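Local coordinates for protein Rio2 kinase (Chaetomium thermophilum, PDB 4GYI) that is a RIO-type protein kinase that binds ADP and magnesium, probably phosphorylates serine and threonine, and acts as an ATPase-dependent factor on maturing pre-40S ribosomal subunits, at residues L20-M25 with E39-L44; K53-L58 with G62-M67. All coordinates share one frame; numbering follows the deposited sequence.

Interaction 1 of 2, residues L20-M25 with E39-L44; sequences LTAVEM and EKIARL
The CG2 methyl of I41 lies against A22, 3.7 Å from the CB of A22 and equally near its CA, and this overlap carries most of the contact. I41 comes to A22 with both of its branches. CG2 stands anti to the backbone N of I41, while CG1 turns to the side of that N (chi1 -60°) and runs out extended to CD1, which ends 3.7 Å from the carbonyl oxygen A22 O. The alanine methyl is thus met by CG2, and the peptide beyond it by the end of the longer branch. Next to this pair the methyls of two alanines touch: A22 CB is 3.8 Å from A42 CB. With nothing larger than methyls here the backbones come close, the CA atoms of A22 and A42 being 5.2 Å apart. The two helices, 14-26 and 35-42, belong to the winged-helix domain at the N-terminus of Rio2, where the first helix packs beside the helix-turn-helix pair formed by 35-42 and 51-60. One turn on from A22, M25 extends the apolar strip: its CB reaches I41 CG2 at 4.3 Å, but the thioether end leads away from I41. The carbonyl oxygen of A42 accepts a hydrogen bond from NE of R18 on helix 14-26. E24 forms a salt bridge with R185, a residue of the RIO kinase domain.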
ATOM      1  N   LEU A  20      -6.315  22.887  -6.666  1.00 41.57           N
ATOM      2  CA  LEU A  20      -6.063  21.745  -5.807  1.00 42.14           C
ATOM      3  C   LEU A  20      -4.590  21.348  -5.891  1.00 40.59           C
ATOM      4  O   LEU A  20      -3.929  21.166  -4.870  1.00 38.56           O
ATOM      5  CB  LEU A  20      -6.968  20.560  -6.177  1.00 36.55           C
ATOM      6  CG  LEU A  20      -6.960  19.404  -5.178  1.00 35.57           C
ATOM      7  CD1 LEU A  20      -7.327  19.930  -3.790  1.00 31.99           C
ATOM      8  CD2 LEU A  20      -7.911  18.235  -5.606  1.00 33.53           C
ATOM      9  N   THR A  21      -4.074  21.231  -7.108  1.00 37.15           N
ATOM     10  CA  THR A  21      -2.671  20.877  -7.315  1.00 41.18           C
ATOM     11  C   THR A  21      -1.731  21.921  -6.711  1.00 40.37           C
ATOM     12  O   THR A  21      -0.689  21.586  -6.145  1.00 38.94           O
ATOM     13  CB  THR A  21      -2.363  20.740  -8.816  1.00 46.48           C
ATOM     14  OG1 THR A  21      -3.201  19.723  -9.387  1.00 47.04           O
ATOM     15  CG2 THR A  21      -0.895  20.380  -9.039  1.00 42.53           C
ATOM     16  N   ALA A  22      -2.122  23.186  -6.829  1.00 42.33           N
ATOM     17  CA  ALA A  22      -1.354  24.294  -6.267  1.00 49.79           C
ATOM     18  C   ALA A  22      -1.273  24.232  -4.747  1.00 47.03           C
ATOM     19  O   ALA A  22      -0.255  24.597  -4.159  1.00 46.55           O
ATOM     20  CB  ALA A  22      -1.948  25.644  -6.713  1.00 50.08           C
ATOM     21  N   VAL A  23      -2.351  23.801  -4.105  1.00 40.89           N
ATOM     22  CA  VAL A  23      -2.326  23.649  -2.652  1.00 45.97           C
ATOM     23  C   VAL A  23      -1.370  22.514  -2.285  1.00 47.47           C
ATOM     24  O   VAL A  23      -0.584  22.614  -1.336  1.00 42.40           O
ATOM     25  CB  VAL A  23      -3.721  23.363  -2.084  1.00 41.23           C
ATOM     26  CG1 VAL A  23      -3.627  23.033  -0.603  1.00 43.40           C
ATOM     27  CG2 VAL A  23      -4.636  24.556  -2.326  1.00 45.60           C
ATOM     28  N   GLU A  24      -1.420  21.443  -3.069  1.00 43.28           N
ATOM     29  CA  GLU A  24      -0.500  20.347  -2.858  1.00 50.90           C
ATOM     30  C   GLU A  24       0.958  20.815  -2.952  1.00 44.17           C
ATOM     31  O   GLU A  24       1.766  20.502  -2.087  1.00 43.63           O
ATOM     32  CB  GLU A  24      -0.756  19.208  -3.847  1.00 36.25           C
ATOM     33  CG  GLU A  24       0.168  18.018  -3.606  1.00 45.10           C
ATOM     34  CD  GLU A  24       0.126  16.994  -4.721  1.00 48.99           C
ATOM     35  OE1 GLU A  24      -0.146  17.373  -5.877  1.00 45.58           O
ATOM     36  OE2 GLU A  24       0.370  15.807  -4.438  1.00 51.43           O
ATOM     37  N   MET A  25       1.291  21.560  -3.998  1.00 45.70           N
ATOM     38  CA  MET A  25       2.683  21.966  -4.203  1.00 51.58           C
ATOM     39  C   MET A  25       3.162  22.933  -3.140  1.00 42.25           C
ATOM     40  O   MET A  25       4.309  22.877  -2.719  1.00 57.29           O
ATOM     41  CB  MET A  25       2.875  22.588  -5.574  1.00 59.00           C
ATOM     42  CG  MET A  25       2.988  21.587  -6.691  1.00 61.80           C
ATOM     43  SD  MET A  25       2.747  22.404  -8.277  1.00118.06           S
ATOM     44  CE  MET A  25       2.955  21.023  -9.402  1.00 91.67           C
ATOM     45  N   GLU A  39      -2.683  31.414  -4.942  1.00 75.61           N
ATOM     46  CA  GLU A  39      -2.879  32.252  -6.124  1.00 72.97           C
ATOM     47  C   GLU A  39      -1.630  32.269  -6.993  1.00 65.27           C
ATOM     48  O   GLU A  39      -1.710  32.062  -8.202  1.00 69.03           O
ATOM     49  CB  GLU A  39      -3.268  33.683  -5.733  1.00 74.20           C
ATOM     50  CG  GLU A  39      -4.614  33.818  -5.028  1.00 81.85           C
ATOM     51  CD  GLU A  39      -4.933  35.260  -4.635  1.00 94.80           C
ATOM     52  OE1 GLU A  39      -5.247  35.501  -3.450  1.00101.18           O
ATOM     53  OE2 GLU A  39      -4.874  36.152  -5.510  1.00 94.36           O
ATOM     54  N   LYS A  40      -0.476  32.491  -6.373  1.00 52.60           N
ATOM     55  CA  LYS A  40       0.771  32.572  -7.121  1.00 55.10           C
ATOM     56  C   LYS A  40       1.108  31.247  -7.801  1.00 56.03           C
ATOM     57  O   LYS A  40       1.349  31.206  -9.001  1.00 51.86           O
ATOM     58  CB  LYS A  40       1.926  33.015  -6.216  1.00 55.94           C
ATOM     59  CG  LYS A  40       3.299  32.678  -6.776  1.00 68.13           C
ATOM     60  CD  LYS A  40       4.380  33.588  -6.210  1.00 81.18           C
ATOM     61  CE  LYS A  40       5.764  33.097  -6.606  1.00 91.54           C
ATOM     62  NZ  LYS A  40       5.790  32.611  -8.015  1.00 93.61           N
ATOM     63  N   ILE A  41       1.114  30.163  -7.034  1.00 59.86           N
ATOM     64  CA  ILE A  41       1.394  28.842  -7.585  1.00 50.45           C
ATOM     65  C   ILE A  41       0.381  28.466  -8.667  1.00 51.24           C
ATOM     66  O   ILE A  41       0.754  27.931  -9.713  1.00 57.47           O
ATOM     67  CB  ILE A  41       1.399  27.765  -6.481  1.00 58.23           C
ATOM     68  CG1 ILE A  41       2.474  28.077  -5.444  1.00 60.05           C
ATOM     69  CG2 ILE A  41       1.624  26.379  -7.076  1.00 55.73           C
ATOM     70  CD1 ILE A  41       2.436  27.153  -4.262  1.00 61.72           C
ATOM     71  N   ALA A  42      -0.895  28.771  -8.427  1.00 43.31           N
ATOM     72  CA  ALA A  42      -1.961  28.433  -9.382  1.00 50.24           C
ATOM     73  C   ALA A  42      -1.959  29.254 -10.674  1.00 65.73           C
ATOM     74  O   ALA A  42      -2.735  28.959 -11.597  1.00 65.10           O
ATOM     75  CB  ALA A  42      -3.333  28.528  -8.716  1.00 51.70           C
ATOM     76  N   ARG A  43      -1.110  30.279 -10.737  1.00 72.17           N
ATOM     77  CA  ARG A  43      -1.095  31.183 -11.890  1.00 74.62           C
ATOM     78  C   ARG A  43      -0.876  30.438 -13.212  1.00 78.73           C
ATOM     79  O   ARG A  43       0.189  29.867 -13.460  1.00 80.12           O
ATOM     80  CB  ARG A  43      -0.095  32.336 -11.696  1.00 67.45           C
ATOM     81  CG  ARG A  43      -0.775  33.670 -11.363  1.00 76.67           C
ATOM     82  CD  ARG A  43       0.136  34.654 -10.623  1.00 80.19           C
ATOM     83  NE  ARG A  43       1.396  34.882 -11.320  1.00 86.76           N
ATOM     84  CZ  ARG A  43       2.533  35.218 -10.715  1.00 97.70           C
ATOM     85  NH1 ARG A  43       2.571  35.358  -9.394  1.00 97.10           N
ATOM     86  NH2 ARG A  43       3.636  35.411 -11.428  1.00103.14           N
ATOM     87  N   LEU A  44      -1.923  30.436 -14.033  1.00 79.35           N
ATOM     88  CA  LEU A  44      -1.947  29.723 -15.305  1.00 85.83           C
ATOM     89  C   LEU A  44      -0.894  30.274 -16.264  1.00 96.41           C
ATOM     90  O   LEU A  44       0.095  29.599 -16.565  1.00101.21           O
ATOM     91  CB  LEU A  44      -3.351  29.817 -15.918  1.00 82.89           C
ATOM     92  CG  LEU A  44      -3.609  29.370 -17.361  1.00 81.56           C
ATOM     93  CD1 LEU A  44      -3.466  27.876 -17.507  1.00 73.90           C
ATOM     94  CD2 LEU A  44      -4.991  29.826 -17.830  1.00 80.37           C
TER

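Interaction 2 of 2, residues K53-L58 with G62-M67; sequences KSIATL and GLIARM
A chi1 of 61° sets CG1 of I64 between its own backbone N and carbonyl carbon, and the extended chi2 then carries CD1 against the helix, where it lies 3.5 Å from I55 O and 3.8 Å from L58 CB. CG2 of I55 approaches the same CD1 at 4.0 Å, the two isoleucine side chains crossing at about a right angle. L63 meets the end of L58, its CD1 3.8 Å from L58 CD2, and this pair too crosses nearly at right angles. Replacing I64 by an alanine would probably open a gap beside I55 and L58 and take from the strand its main apolar hold on the helix. The backbone makes the turn: G62, at a phi of 74°, leaves the helix in a Schellman motif, and L63 N donates to L58 O at 2.9 Å in a nearly straight bond (165°). Strand 64-68 then pairs antiparallel with 75-77, R66 bridging to D73 by a salt link, while the hydroxyl of S54 hydrogen-bonds to D16 of helix 14-26. A third helix followed directly by a beta hairpin is typical of the winged-helix fold, with 51-60 in the place of the recognition helix and strands 64-68 and 75-77 as the wing.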
ATOM      1  N   LYS A  53     -12.696  31.412  -6.621  1.00 52.63           N
ATOM      2  CA  LYS A  53     -13.922  30.627  -6.725  1.00 60.82           C
ATOM      3  C   LYS A  53     -13.652  29.130  -6.593  1.00 66.11           C
ATOM      4  O   LYS A  53     -14.347  28.431  -5.856  1.00 63.33           O
ATOM      5  CB  LYS A  53     -14.655  30.907  -8.034  1.00 64.43           C
ATOM      6  CG  LYS A  53     -15.909  30.061  -8.215  1.00 69.32           C
ATOM      7  CD  LYS A  53     -16.735  30.541  -9.398  1.00 86.45           C
ATOM      8  CE  LYS A  53     -17.949  29.649  -9.629  1.00 91.03           C
ATOM      9  NZ  LYS A  53     -18.793  30.158 -10.755  1.00 96.96           N
ATOM     10  N   SER A  54     -12.653  28.646  -7.329  1.00 68.57           N
ATOM     11  CA  SER A  54     -12.195  27.264  -7.194  1.00 66.40           C
ATOM     12  C   SER A  54     -11.907  26.896  -5.735  1.00 55.83           C
ATOM     13  O   SER A  54     -12.293  25.824  -5.279  1.00 60.61           O
ATOM     14  CB  SER A  54     -10.951  27.026  -8.056  1.00 66.96           C
ATOM     15  OG  SER A  54     -11.295  26.947  -9.429  1.00 67.41           O
ATOM     16  N   ILE A  55     -11.243  27.794  -5.008  1.00 51.19           N
ATOM     17  CA  ILE A  55     -10.958  27.582  -3.584  1.00 53.10           C
ATOM     18  C   ILE A  55     -12.214  27.244  -2.774  1.00 60.16           C
ATOM     19  O   ILE A  55     -12.211  26.314  -1.959  1.00 70.86           O
ATOM     20  CB  ILE A  55     -10.226  28.798  -2.946  1.00 55.87           C
ATOM     21  CG1 ILE A  55      -8.831  28.962  -3.554  1.00 51.62           C
ATOM     22  CG2 ILE A  55     -10.125  28.647  -1.429  1.00 54.32           C
ATOM     23  CD1 ILE A  55      -7.928  29.928  -2.798  1.00 59.55           C
ATOM     24  N   ALA A  56     -13.293  27.982  -3.011  1.00 54.36           N
ATOM     25  CA  ALA A  56     -14.547  27.743  -2.296  1.00 61.08           C
ATOM     26  C   ALA A  56     -15.182  26.404  -2.690  1.00 61.16           C
ATOM     27  O   ALA A  56     -15.671  25.652  -1.835  1.00 59.07           O
ATOM     28  CB  ALA A  56     -15.516  28.881  -2.551  1.00 71.48           C
ATOM     29  N   THR A  57     -15.195  26.131  -3.993  1.00 58.06           N
ATOM     30  CA  THR A  57     -15.627  24.839  -4.517  1.00 52.52           C
ATOM     31  C   THR A  57     -14.878  23.705  -3.816  1.00 48.70           C
ATOM     32  O   THR A  57     -15.487  22.759  -3.321  1.00 59.65           O
ATOM     33  CB  THR A  57     -15.348  24.736  -6.033  1.00 49.20           C
ATOM     34  OG1 THR A  57     -16.241  25.596  -6.757  1.00 60.25           O
ATOM     35  CG2 THR A  57     -15.522  23.301  -6.515  1.00 45.72           C
ATOM     36  N   LEU A  58     -13.555  23.815  -3.768  1.00 43.64           N
ATOM     37  CA  LEU A  58     -12.720  22.757  -3.192  1.00 42.63           C
ATOM     38  C   LEU A  58     -12.941  22.631  -1.698  1.00 42.43           C
ATOM     39  O   LEU A  58     -12.937  21.530  -1.153  1.00 46.55           O
ATOM     40  CB  LEU A  58     -11.240  23.003  -3.494  1.00 40.15           C
ATOM     41  CG  LEU A  58     -10.857  22.948  -4.976  1.00 46.45           C
ATOM     42  CD1 LEU A  58      -9.456  23.543  -5.194  1.00 43.90           C
ATOM     43  CD2 LEU A  58     -10.949  21.509  -5.514  1.00 38.62           C
ATOM     44  N   GLY A  62     -14.623  19.608   0.491  1.00 50.28           N
ATOM     45  CA  GLY A  62     -13.787  18.984   1.505  1.00 55.52           C
ATOM     46  C   GLY A  62     -12.476  18.437   0.976  1.00 46.73           C
ATOM     47  O   GLY A  62     -11.945  17.469   1.502  1.00 45.25           O
ATOM     48  N   LEU A  63     -11.957  19.061  -0.072  1.00 47.77           N
ATOM     49  CA  LEU A  63     -10.697  18.649  -0.674  1.00 48.48           C
ATOM     50  C   LEU A  63      -9.549  19.473  -0.092  1.00 45.86           C
ATOM     51  O   LEU A  63      -8.389  19.061  -0.123  1.00 42.43           O
ATOM     52  CB  LEU A  63     -10.772  18.798  -2.198  1.00 39.76           C
ATOM     53  CG  LEU A  63     -11.914  17.952  -2.765  1.00 43.82           C
ATOM     54  CD1 LEU A  63     -12.065  18.099  -4.278  1.00 43.42           C
ATOM     55  CD2 LEU A  63     -11.713  16.487  -2.385  1.00 43.01           C
ATOM     56  N   ILE A  64      -9.899  20.652   0.414  1.00 46.69           N
ATOM     57  CA  ILE A  64      -9.007  21.494   1.195  1.00 43.32           C
ATOM     58  C   ILE A  64      -9.783  22.024   2.390  1.00 51.20           C
ATOM     59  O   ILE A  64     -11.010  21.960   2.415  1.00 57.67           O
ATOM     60  CB  ILE A  64      -8.495  22.699   0.400  1.00 33.91           C
ATOM     61  CG1 ILE A  64      -9.677  23.576  -0.031  1.00 47.27           C
ATOM     62  CG2 ILE A  64      -7.685  22.247  -0.793  1.00 44.50           C
ATOM     63  CD1 ILE A  64      -9.297  24.813  -0.811  1.00 44.08           C
ATOM     64  N   ALA A  65      -9.073  22.560   3.374  1.00 43.84           N
ATOM     65  CA  ALA A  65      -9.723  23.046   4.580  1.00 53.06           C
ATOM     66  C   ALA A  65      -9.072  24.334   5.093  1.00 58.31           C
ATOM     67  O   ALA A  65      -7.852  24.419   5.199  1.00 55.92           O
ATOM     68  CB  ALA A  65      -9.706  21.978   5.644  1.00 46.13           C
ATOM     69  N   ARG A  66      -9.897  25.333   5.397  1.00 63.50           N
ATOM     70  CA  ARG A  66      -9.403  26.618   5.885  1.00 67.75           C
ATOM     71  C   ARG A  66      -8.728  26.498   7.240  1.00 61.39           C
ATOM     72  O   ARG A  66      -9.237  25.836   8.141  1.00 60.89           O
ATOM     73  CB  ARG A  66     -10.537  27.648   5.956  1.00 81.87           C
ATOM     74  CG  ARG A  66     -10.318  28.745   6.995  1.00 94.39           C
ATOM     75  CD  ARG A  66     -11.209  29.963   6.760  1.00100.95           C
ATOM     76  NE  ARG A  66     -10.683  30.845   5.719  1.00 97.41           N
ATOM     77  CZ  ARG A  66      -9.733  31.752   5.922  1.00 95.59           C
ATOM     78  NH1 ARG A  66      -9.200  31.892   7.128  1.00 98.57           N
ATOM     79  NH2 ARG A  66      -9.311  32.516   4.920  1.00 95.21           N
ATOM     80  N   MET A  67      -7.567  27.126   7.372  1.00 68.20           N
ATOM     81  CA  MET A  67      -6.874  27.199   8.656  1.00 74.59           C
ATOM     82  C   MET A  67      -6.518  28.649   8.997  1.00 81.48           C
ATOM     83  O   MET A  67      -5.761  29.298   8.271  1.00 81.28           O
ATOM     84  CB  MET A  67      -5.595  26.358   8.628  1.00 67.94           C
ATOM     85  CG  MET A  67      -5.797  24.891   8.299  1.00 66.99           C
ATOM     86  SD  MET A  67      -5.831  23.840   9.757  1.00 91.71           S
ATOM     87  CE  MET A  67      -7.584  23.839  10.138  1.00112.98           C
TER

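Overall arrangement
Both interactions belong to the N-terminal winged-helix domain, away from the nucleotide site, and they meet through helix 14-26. Interaction 1 uses the A22 and M25 side of that helix; L20 and V23 face interaction 2 instead, L20 CD1 lying 3.8 Å from I64 CG2 and L20 N 3.5 Å from L58 CD1. Interaction 2 is the more buried: leucines and isoleucines pack in the domain core, joined by a backbone hydrogen bond where the chain reverses. Interaction 1 is only partly buried and purely apolar, methyl contacts between two helices, with A22 and A42 buried and M25 at the exposed edge. In chain order, interaction 1 joins helices 14-26 and 35-42, and interaction 2 joins the next helix, 51-60, to the wing's first strand.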